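Local coordinates for protein putative Zn-dependent exopeptidase (Bacteroides vulgatus ATCC 8482, PDB 3GUX) that probably removes N-terminal residues from peptides as a zinc-dependent aminopeptidase of the M28 family, at residues H49-G53 and H104-R108; D209-Y214 and Y241-G247; E225-W230 and P264-I268. All coordinates share one frame; numbering follows the deposited sequence.

Contact 1 lies apart from the other two: its centre is about 27 Å from that of contact 2 and about 26 Å from that of contact 3, on the opposite side of the chain's centre from contact 3. It includes a His-x-Asp sequence at the end of strand 98-104, as found near the metal site of M28 exopeptidases, and its acetate is probably from the crystallisation liquor. Contacts 2 and 3 touch, with centres about 11 Å apart. Trp230 joins them, since its NE1 lies 2.9 Å from Phe212 O, a probable hydrogen bond. Their segments alternate along the chain, and helix 223-236 lies against both the 209-214/241-247 pair and strand 265-269.

Contact 1: residues H49-G53 and H104-R108; sequences HKECG and HWDSR. With ACT (acetate ion), chain C.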
loop_
_atom_site.group_PDB
_atom_site.type_symbol
_atom_site.label_atom_id
_atom_site.label_comp_id
_atom_site.label_asym_id
_atom_site.label_seq_id
_atom_site.Cartn_x
_atom_site.Cartn_y
_atom_site.Cartn_z
ATOM N N HIS A 49 -1.753 -17.258 -7.553
ATOM C CA HIS A 49 -2.532 -16.116 -7.060
ATOM C C HIS A 49 -3.461 -16.519 -5.902
ATOM O O HIS A 49 -3.555 -15.831 -4.880
ATOM C CB HIS A 49 -3.298 -15.489 -8.242
ATOM C CG HIS A 49 -4.153 -14.299 -7.900
ATOM N ND1 HIS A 49 -5.421 -14.423 -7.393
ATOM C CD2 HIS A 49 -3.964 -12.971 -8.096
ATOM C CE1 HIS A 49 -5.967 -13.235 -7.259
ATOM N NE2 HIS A 49 -5.099 -12.331 -7.665
ATOM N N LYS A 50 -4.058 -17.682 -6.011
ATOM C CA LYS A 50 -4.981 -18.131 -4.985
ATOM C C LYS A 50 -4.284 -18.364 -3.659
ATOM O O LYS A 50 -4.752 -17.870 -2.623
ATOM C CB LYS A 50 -5.681 -19.401 -5.430
ATOM C CG LYS A 50 -6.811 -19.806 -4.516
ATOM C CD LYS A 50 -7.522 -21.051 -5.046
ATOM C CE LYS A 50 -8.531 -21.576 -4.046
ATOM N NZ LYS A 50 -9.248 -22.776 -4.544
ATOM N N GLU A 51 -3.199 -19.135 -3.734
ATOM C CA GLU A 51 -2.365 -19.479 -2.595
ATOM C C GLU A 51 -1.784 -18.209 -1.978
ATOM O O GLU A 51 -1.908 -17.974 -0.783
ATOM C CB GLU A 51 -1.242 -20.449 -3.024
ATOM C CG GLU A 51 -1.707 -21.919 -3.338
ATOM C CD GLU A 51 -0.669 -22.765 -4.105
ATOM O OE1 GLU A 51 0.476 -22.298 -4.338
ATOM O OE2 GLU A 51 -1.008 -23.898 -4.516
ATOM N N CYS A 52 -1.193 -17.350 -2.794
ATOM C CA CYS A 52 -0.643 -16.126 -2.223
ATOM C C CYS A 52 -1.736 -15.316 -1.497
ATOM O O CYS A 52 -1.502 -14.837 -0.420
ATOM C CB CYS A 52 0.025 -15.319 -3.304
ATOM S SG CYS A 52 0.930 -13.877 -2.667
ATOM N N GLY A 53 -2.935 -15.185 -2.068
ATOM C CA GLY A 53 -4.055 -14.472 -1.384
ATOM C C GLY A 53 -4.375 -15.033 -0.001
ATOM O O GLY A 53 -4.600 -14.279 0.978
ATOM N N HIS A 104 -1.014 -2.990 -4.390
ATOM C CA HIS A 104 -1.593 -4.093 -5.132
ATOM C C HIS A 104 -0.755 -5.351 -5.000
ATOM O O HIS A 104 0.433 -5.272 -4.934
ATOM C CB HIS A 104 -1.837 -3.700 -6.600
ATOM C CG HIS A 104 -0.631 -3.793 -7.468
ATOM N ND1 HIS A 104 -0.281 -4.939 -8.132
ATOM C CD2 HIS A 104 0.288 -2.876 -7.806
ATOM C CE1 HIS A 104 0.821 -4.735 -8.813
ATOM N NE2 HIS A 104 1.184 -3.489 -8.640
ATOM N N TRP A 105 -1.400 -6.506 -4.988
ATOM C CA TRP A 105 -0.716 -7.751 -4.725
ATOM C C TRP A 105 -0.590 -8.719 -5.874
ATOM O O TRP A 105 0.136 -9.673 -5.761
ATOM C CB TRP A 105 -1.377 -8.433 -3.512
ATOM C CG TRP A 105 -2.762 -9.051 -3.676
ATOM C CD1 TRP A 105 -3.962 -8.442 -3.467
ATOM C CD2 TRP A 105 -3.047 -10.410 -3.976
ATOM N NE1 TRP A 105 -4.979 -9.332 -3.646
ATOM C CE2 TRP A 105 -4.445 -10.553 -3.957
ATOM C CE3 TRP A 105 -2.261 -11.515 -4.310
ATOM C CZ2 TRP A 105 -5.063 -11.746 -4.235
ATOM C CZ3 TRP A 105 -2.887 -12.710 -4.575
ATOM C CH2 TRP A 105 -4.276 -12.814 -4.540
ATOM N N ASP A 106 -1.300 -8.501 -6.970
ATOM C CA ASP A 106 -1.193 -9.363 -8.143
ATOM C C ASP A 106 0.079 -9.040 -8.952
ATOM O O ASP A 106 0.731 -8.007 -8.726
ATOM C CB ASP A 106 -2.456 -9.265 -9.007
ATOM C CG ASP A 106 -2.720 -7.858 -9.545
ATOM O OD1 ASP A 106 -2.561 -6.878 -8.804
ATOM O OD2 ASP A 106 -3.115 -7.731 -10.704
ATOM N N SER A 107 0.422 -9.941 -9.869
ATOM C CA SER A 107 1.575 -9.817 -10.781
ATOM C C SER A 107 1.055 -9.772 -12.181
ATOM O O SER A 107 -0.031 -10.327 -12.484
ATOM C CB SER A 107 2.483 -11.038 -10.736
ATOM O OG SER A 107 2.833 -11.341 -9.421
ATOM N N ARG A 108 1.869 -9.209 -13.055
ATOM C CA ARG A 108 1.483 -8.986 -14.443
ATOM C C ARG A 108 1.634 -10.310 -15.211
ATOM O O ARG A 108 2.569 -11.089 -14.913
ATOM C CB ARG A 108 2.303 -7.835 -15.070
ATOM C CG ARG A 108 1.878 -7.345 -16.451
ATOM C CD ARG A 108 2.763 -6.162 -16.883
HETATM C C ACT C . -7.688 -17.200 -7.656
HETATM O O ACT C . -6.875 -16.764 -6.830
HETATM O OXT ACT C . -8.887 -17.276 -7.288
HETATM C CH3 ACT C . -7.225 -17.599 -9.009
#
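His49 and Asp106 mark the nearest backbone approach, CA to CA 7.0 Å, where one turn of helix 47-62 lies against the irregular chain that leaves strand 98-104. Gly53 N closes that turn on His49 O, and the rim of the Trp105 indole fits against the same turn. Trp105 CH2 sits 3.1 Å from His49 O, which lies at the ring edge near its plane. The same CH2 lies over the centre of one face of the His49 imidazole, making an offset stack with centroids 4.1 Å apart and planes 27° from parallel. CG of His49 is anti to the backbone N (chi1 180°), which swings the ring across the indole. Both imidazole nitrogens are bonded: ND1 gives a nearly straight hydrogen bond of 2.8 Å to the acetate O, in the ring plane, and NE2 pairs with Asp159. Trp105 NE1 is hydrogen-bonded to Arg85 O, a second hold on the indole besides the stack. Cys52 adds CB at 4.1 Å from Trp105 CZ3, with its sulfur placed obliquely to the ring. Beyond the stack, His104 ND1 donates to Asp106 OD1 at 3.1 Å, meeting the carboxylate from above its plane, while Asp106 OD2 accepts from Glu161 N. A His-x-Asp pair running off the C-terminal end of a central strand is consistent with the metal-site region of M28 exopeptidases.

Contact 2: residues D209-Y214 and Y241-G247; sequences DATFYY and YFVKEDG
Val243 packs on one face of the Tyr213 ring, both side chains pointing the same way, its CB 3.8 Å from the ring centroid in a CH-pi contact; CG1 anti to the backbone N (chi1 -180°) sets the two methyls toward CE2 and CE1 of the tyrosine. On the other side of the paired strands, Phe212 turns its edge to the face of Phe242, CD2 over the ring centre, with planes at 50°. Lys244 CA makes a CH-pi contact with Tyr214, 4.0 Å from the centroid and offset toward the rim, and its CB and CG run past the phenol oxygen. Gly247 CA comes within 3.6 Å of Tyr213 CB, leaving the glycine no room for a side chain.

Backbone bonds tie the pair at the Phe212 end: Phe212 N donates to Tyr241 O at 2.7 Å, nearly straight (170°), and Val243 N to Phe212 O weakly. At and beyond the Glu245 corner, Tyr214 N bonds Glu245 O and Gly247 N bonds Tyr214 O at 2.7 Å. At the margin a water joins Asp209 N and the Tyr241 hydroxyl. Apolar packing thus lies on both sides of the pair, while three short N-H...O bonds and a weak one fix the register.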
loop_
_atom_site.group_PDB
_atom_site.type_symbol
_atom_site.label_atom_id
_atom_site.label_comp_id
_atom_site.label_asym_id
_atom_site.label_seq_id
_atom_site.Cartn_x
_atom_site.Cartn_y
_atom_site.Cartn_z
ATOM N N ASP A 209 18.673 1.826 -4.627
ATOM C CA ASP A 209 18.770 3.260 -4.952
ATOM C C ASP A 209 17.508 3.834 -5.633
ATOM O O ASP A 209 17.607 4.717 -6.472
ATOM C CB ASP A 209 20.021 3.531 -5.808
ATOM C CG ASP A 209 21.294 3.075 -5.131
ATOM O OD1 ASP A 209 21.473 3.412 -3.948
ATOM O OD2 ASP A 209 22.119 2.407 -5.787
ATOM N N ALA A 210 16.336 3.347 -5.237
ATOM C CA ALA A 210 15.083 3.829 -5.782
ATOM C C ALA A 210 14.965 5.305 -5.441
ATOM O O ALA A 210 15.579 5.785 -4.490
ATOM C CB ALA A 210 13.909 3.058 -5.215
ATOM N N THR A 211 14.224 6.026 -6.275
ATOM C CA THR A 211 13.983 7.440 -6.069
ATOM C C THR A 211 12.493 7.693 -6.256
ATOM O O THR A 211 11.929 7.448 -7.325
ATOM C CB THR A 211 14.864 8.331 -6.973
ATOM O OG1 THR A 211 14.705 7.937 -8.334
ATOM C CG2 THR A 211 16.348 8.208 -6.544
ATOM N N PHE A 212 11.866 8.114 -5.157
ATOM C CA PHE A 212 10.450 8.416 -5.102
ATOM C C PHE A 212 10.297 9.921 -5.269
ATOM O O PHE A 212 10.676 10.705 -4.412
ATOM C CB PHE A 212 9.853 7.903 -3.796
ATOM C CG PHE A 212 10.283 6.498 -3.482
ATOM C CD1 PHE A 212 9.869 5.453 -4.288
ATOM C CD2 PHE A 212 11.140 6.239 -2.410
ATOM C CE1 PHE A 212 10.299 4.147 -4.043
ATOM C CE2 PHE A 212 11.585 4.952 -2.155
ATOM C CZ PHE A 212 11.158 3.903 -2.962
ATOM N N TYR A 213 9.813 10.305 -6.438
ATOM C CA TYR A 213 9.603 11.694 -6.774
ATOM C C TYR A 213 8.179 12.089 -6.406
ATOM O O TYR A 213 7.343 11.204 -6.127
ATOM C CB TYR A 213 9.860 11.907 -8.278
ATOM C CG TYR A 213 11.313 12.098 -8.630
ATOM C CD1 TYR A 213 12.210 11.060 -8.512
ATOM C CD2 TYR A 213 11.789 13.332 -9.083
ATOM C CE1 TYR A 213 13.534 11.230 -8.817
ATOM C CE2 TYR A 213 13.125 13.504 -9.401
ATOM C CZ TYR A 213 13.987 12.434 -9.258
ATOM O OH TYR A 213 15.320 12.547 -9.546
ATOM N N TYR A 214 7.898 13.402 -6.396
ATOM C CA TYR A 214 6.520 13.847 -6.221
ATOM C C TYR A 214 5.798 13.357 -7.459
ATOM O O TYR A 214 6.088 13.811 -8.570
ATOM C CB TYR A 214 6.361 15.358 -6.108
ATOM C CG TYR A 214 6.924 16.022 -4.873
ATOM C CD1 TYR A 214 6.844 15.426 -3.615
ATOM C CD2 TYR A 214 7.428 17.304 -4.954
ATOM C CE1 TYR A 214 7.343 16.061 -2.497
ATOM C CE2 TYR A 214 7.898 17.950 -3.848
ATOM C CZ TYR A 214 7.860 17.331 -2.623
ATOM O OH TYR A 214 8.335 18.000 -1.529
ATOM N N TYR A 241 16.325 8.876 -1.088
ATOM C CA TYR A 241 15.228 8.112 -1.640
ATOM C C TYR A 241 14.018 8.958 -1.980
ATOM O O TYR A 241 13.393 8.701 -2.981
ATOM C CB TYR A 241 14.815 7.018 -0.669
ATOM C CG TYR A 241 15.892 6.001 -0.428
ATOM C CD1 TYR A 241 16.098 4.961 -1.340
ATOM C CD2 TYR A 241 16.703 6.077 0.690
ATOM C CE1 TYR A 241 17.073 4.016 -1.148
ATOM C CE2 TYR A 241 17.707 5.133 0.899
ATOM C CZ TYR A 241 17.871 4.094 -0.018
ATOM O OH TYR A 241 18.847 3.138 0.182
ATOM N N PHE A 242 13.728 9.987 -1.169
ATOM C CA PHE A 242 12.543 10.825 -1.366
ATOM C C PHE A 242 12.932 12.178 -1.939
ATOM O O PHE A 242 13.159 13.141 -1.191
ATOM C CB PHE A 242 11.784 10.968 -0.049
ATOM C CG PHE A 242 11.122 9.698 0.397
ATOM C CD1 PHE A 242 11.843 8.709 1.036
ATOM C CD2 PHE A 242 9.776 9.476 0.143
ATOM C CE1 PHE A 242 11.226 7.532 1.416
ATOM C CE2 PHE A 242 9.156 8.307 0.533
ATOM C CZ PHE A 242 9.888 7.334 1.171
ATOM N N VAL A 243 12.995 12.226 -3.272
ATOM C CA VAL A 243 13.386 13.417 -4.023
ATOM C C VAL A 243 12.217 14.397 -4.101
ATOM O O VAL A 243 11.167 14.071 -4.697
ATOM C CB VAL A 243 13.872 13.066 -5.458
ATOM C CG1 VAL A 243 14.275 14.326 -6.213
ATOM C CG2 VAL A 243 15.035 12.089 -5.406
ATOM N N LYS A 244 12.392 15.595 -3.529
ATOM C CA LYS A 244 11.329 16.590 -3.515
ATOM C C LYS A 244 11.310 17.320 -4.836
ATOM O O LYS A 244 11.631 18.507 -4.902
ATOM C CB LYS A 244 11.524 17.591 -2.392
ATOM C CG LYS A 244 11.559 17.015 -1.016
ATOM C CD LYS A 244 11.671 18.123 -0.037
ATOM C CE LYS A 244 11.711 17.631 1.360
ATOM N NZ LYS A 244 12.064 18.768 2.262
ATOM N N GLU A 245 10.951 16.617 -5.894
ATOM C CA GLU A 245 10.883 17.180 -7.238
ATOM C C GLU A 245 9.734 16.502 -7.940
ATOM O O GLU A 245 9.442 15.339 -7.652
ATOM C CB GLU A 245 12.183 16.945 -8.020
ATOM C CG GLU A 245 13.447 17.589 -7.381
ATOM C CD GLU A 245 14.744 17.328 -8.146
ATOM O OE1 GLU A 245 14.689 16.834 -9.294
ATOM O OE2 GLU A 245 15.825 17.616 -7.580
ATOM N N ASP A 246 9.081 17.216 -8.853
ATOM C CA ASP A 246 7.982 16.646 -9.622
ATOM C C ASP A 246 8.551 15.563 -10.518
ATOM O O ASP A 246 9.492 15.803 -11.249
ATOM C CB ASP A 246 7.278 17.709 -10.478
ATOM C CG ASP A 246 6.570 18.787 -9.640
ATOM O OD1 ASP A 246 6.196 18.510 -8.481
ATOM O OD2 ASP A 246 6.375 19.917 -10.146
ATOM N N GLY A 247 8.003 14.361 -10.427
ATOM C CA GLY A 247 8.449 13.257 -11.245
ATOM C C GLY A 247 7.440 13.090 -12.363
ATOM O O GLY A 247 7.027 14.074 -12.989
HETATM O O HOH W 1 19.251 1.410 -1.579
#

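Contact 3: residues E225-W230 and P264-I268; sequences EMKKIW and PCVDI
Trp230 meets strand 265-268 obliquely with the outer rim of its benzo ring, CZ3 4.0 Å from Val266 CG1 and CH2 4.1 Å from Ile268 CG1. One indole face carries CG of Met226, a selenomethionine one turn earlier; NE1 makes its probable hydrogen bond to Phe212 O. This is a helix packed on an outermost strand of the mixed sheet in a three-layer alpha/beta fold of phosphorylase/hydrolase type; the axes of 225-230 and 265-268 cross at -42°, 8.8 Å apart at their closest. Val266 sits at the middle, touched by Glu225, Met226, Ile229 and Trp230: CG1 lies against Met226 CB and CG, CG2 approaches Met226 N at 3.6 Å, and Ile229 CD1 reaches its CB tip to tip. Helix 296-311 covers Ile229 and Ile268, while Cys265 and Asp267 turn the other way, to helix 253-260. Glu225 bends at chi2 (81°) and crosses Pro264 at about a right angle, setting OE2 beside CG and CB of the ring. An alanine here would keep CB on Val266 but is likely to leave the Pro264 ring without the cover of the carboxylate arm. In that arm OE2 lies 3.6 Å from Pro264 CG.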
loop_
_atom_site.group_PDB
_atom_site.type_symbol
_atom_site.label_atom_id
_atom_site.label_comp_id
_atom_site.label_asym_id
_atom_site.label_seq_id
_atom_site.Cartn_x
_atom_site.Cartn_y
_atom_site.Cartn_z
ATOM N N GLU A 225 -0.235 16.270 2.078
ATOM C CA GLU A 225 0.095 14.937 2.590
ATOM C C GLU A 225 1.400 14.424 2.001
ATOM O O GLU A 225 2.256 13.923 2.713
ATOM C CB GLU A 225 -1.048 13.972 2.319
ATOM C CG GLU A 225 -2.397 14.396 2.895
ATOM C CD GLU A 225 -3.175 15.421 2.049
ATOM O OE1 GLU A 225 -2.659 15.855 0.987
ATOM O OE2 GLU A 225 -4.298 15.793 2.464
HETATM N N MSE A 226 1.588 14.595 0.706
HETATM C CA MSE A 226 2.827 14.151 0.070
HETATM C C MSE A 226 4.054 14.894 0.628
HETATM O O MSE A 226 5.062 14.276 1.029
HETATM C CB MSE A 226 2.688 14.384 -1.417
HETATM C CG MSE A 226 3.795 13.906 -2.286
HETATM SE SE MSE A 226 3.500 14.651 -4.030
HETATM C CE MSE A 226 3.646 16.578 -3.623
ATOM N N LYS A 227 3.963 16.233 0.695
ATOM C CA LYS A 227 5.061 17.052 1.197
ATOM C C LYS A 227 5.434 16.663 2.631
ATOM O O LYS A 227 6.613 16.740 3.009
ATOM C CB LYS A 227 4.705 18.556 1.090
ATOM N N LYS A 228 4.425 16.255 3.410
ATOM C CA LYS A 228 4.598 15.822 4.798
ATOM C C LYS A 228 5.453 14.573 4.880
ATOM O O LYS A 228 6.359 14.464 5.706
ATOM C CB LYS A 228 3.224 15.535 5.406
ATOM C CG LYS A 228 3.212 15.209 6.889
ATOM C CD LYS A 228 1.914 14.530 7.318
ATOM C CE LYS A 228 0.689 15.380 7.069
ATOM N NZ LYS A 228 -0.527 14.732 7.622
ATOM N N ILE A 229 5.117 13.605 4.037
ATOM C CA ILE A 229 5.802 12.342 3.950
ATOM C C ILE A 229 7.261 12.545 3.489
ATOM O O ILE A 229 8.193 11.991 4.079
ATOM C CB ILE A 229 5.018 11.368 3.000
ATOM C CG1 ILE A 229 3.665 10.982 3.632
ATOM C CG2 ILE A 229 5.849 10.141 2.683
ATOM C CD1 ILE A 229 2.593 10.346 2.631
ATOM N N TRP A 230 7.461 13.376 2.468
ATOM C CA TRP A 230 8.812 13.638 1.965
ATOM C C TRP A 230 9.629 14.406 3.002
ATOM O O TRP A 230 10.825 14.172 3.124
ATOM C CB TRP A 230 8.790 14.376 0.629
ATOM C CG TRP A 230 8.806 13.505 -0.604
ATOM C CD1 TRP A 230 9.725 13.553 -1.620
ATOM C CD2 TRP A 230 7.871 12.470 -0.971
ATOM N NE1 TRP A 230 9.412 12.643 -2.591
ATOM C CE2 TRP A 230 8.286 11.960 -2.216
ATOM C CE3 TRP A 230 6.735 11.920 -0.362
ATOM C CZ2 TRP A 230 7.620 10.912 -2.856
ATOM C CZ3 TRP A 230 6.063 10.901 -1.008
ATOM C CH2 TRP A 230 6.505 10.414 -2.242
ATOM N N PRO A 264 -7.738 11.934 -0.299
ATOM C CA PRO A 264 -6.490 12.216 -1.014
ATOM C C PRO A 264 -5.505 11.058 -0.768
ATOM O O PRO A 264 -5.406 10.551 0.345
ATOM C CB PRO A 264 -5.977 13.481 -0.362
ATOM C CG PRO A 264 -6.635 13.492 0.986
ATOM C CD PRO A 264 -8.002 12.968 0.717
ATOM N N CYS A 265 -4.814 10.634 -1.804
ATOM C CA CYS A 265 -3.988 9.474 -1.684
ATOM C C CYS A 265 -2.677 9.679 -2.398
ATOM O O CYS A 265 -2.659 10.002 -3.590
ATOM C CB CYS A 265 -4.730 8.291 -2.273
ATOM S SG CYS A 265 -3.955 6.761 -1.913
ATOM N N VAL A 266 -1.587 9.442 -1.667
ATOM C CA VAL A 266 -0.232 9.665 -2.151
ATOM C C VAL A 266 0.376 8.382 -2.674
ATOM O O VAL A 266 0.428 7.389 -1.958
ATOM C CB VAL A 266 0.688 10.247 -1.002
ATOM C CG1 VAL A 266 2.068 10.518 -1.498
ATOM C CG2 VAL A 266 0.106 11.550 -0.417
ATOM N N ASP A 267 0.866 8.406 -3.907
ATOM C CA ASP A 267 1.577 7.269 -4.464
ATOM C C ASP A 267 3.100 7.414 -4.223
ATOM O O ASP A 267 3.705 8.404 -4.668
ATOM C CB ASP A 267 1.259 7.151 -5.960
ATOM C CG ASP A 267 1.650 5.807 -6.558
ATOM O OD1 ASP A 267 2.104 4.876 -5.821
ATOM O OD2 ASP A 267 1.497 5.672 -7.791
ATOM N N ILE A 268 3.693 6.464 -3.478
ATOM C CA ILE A 268 5.140 6.366 -3.272
ATOM C C ILE A 268 5.537 5.293 -4.279
ATOM O O ILE A 268 5.265 4.118 -4.036
ATOM C CB ILE A 268 5.546 5.952 -1.824
ATOM C CG1 ILE A 268 4.919 6.922 -0.794
ATOM C CG2 ILE A 268 7.071 5.839 -1.709
ATOM C CD1 ILE A 268 5.259 6.570 0.708
#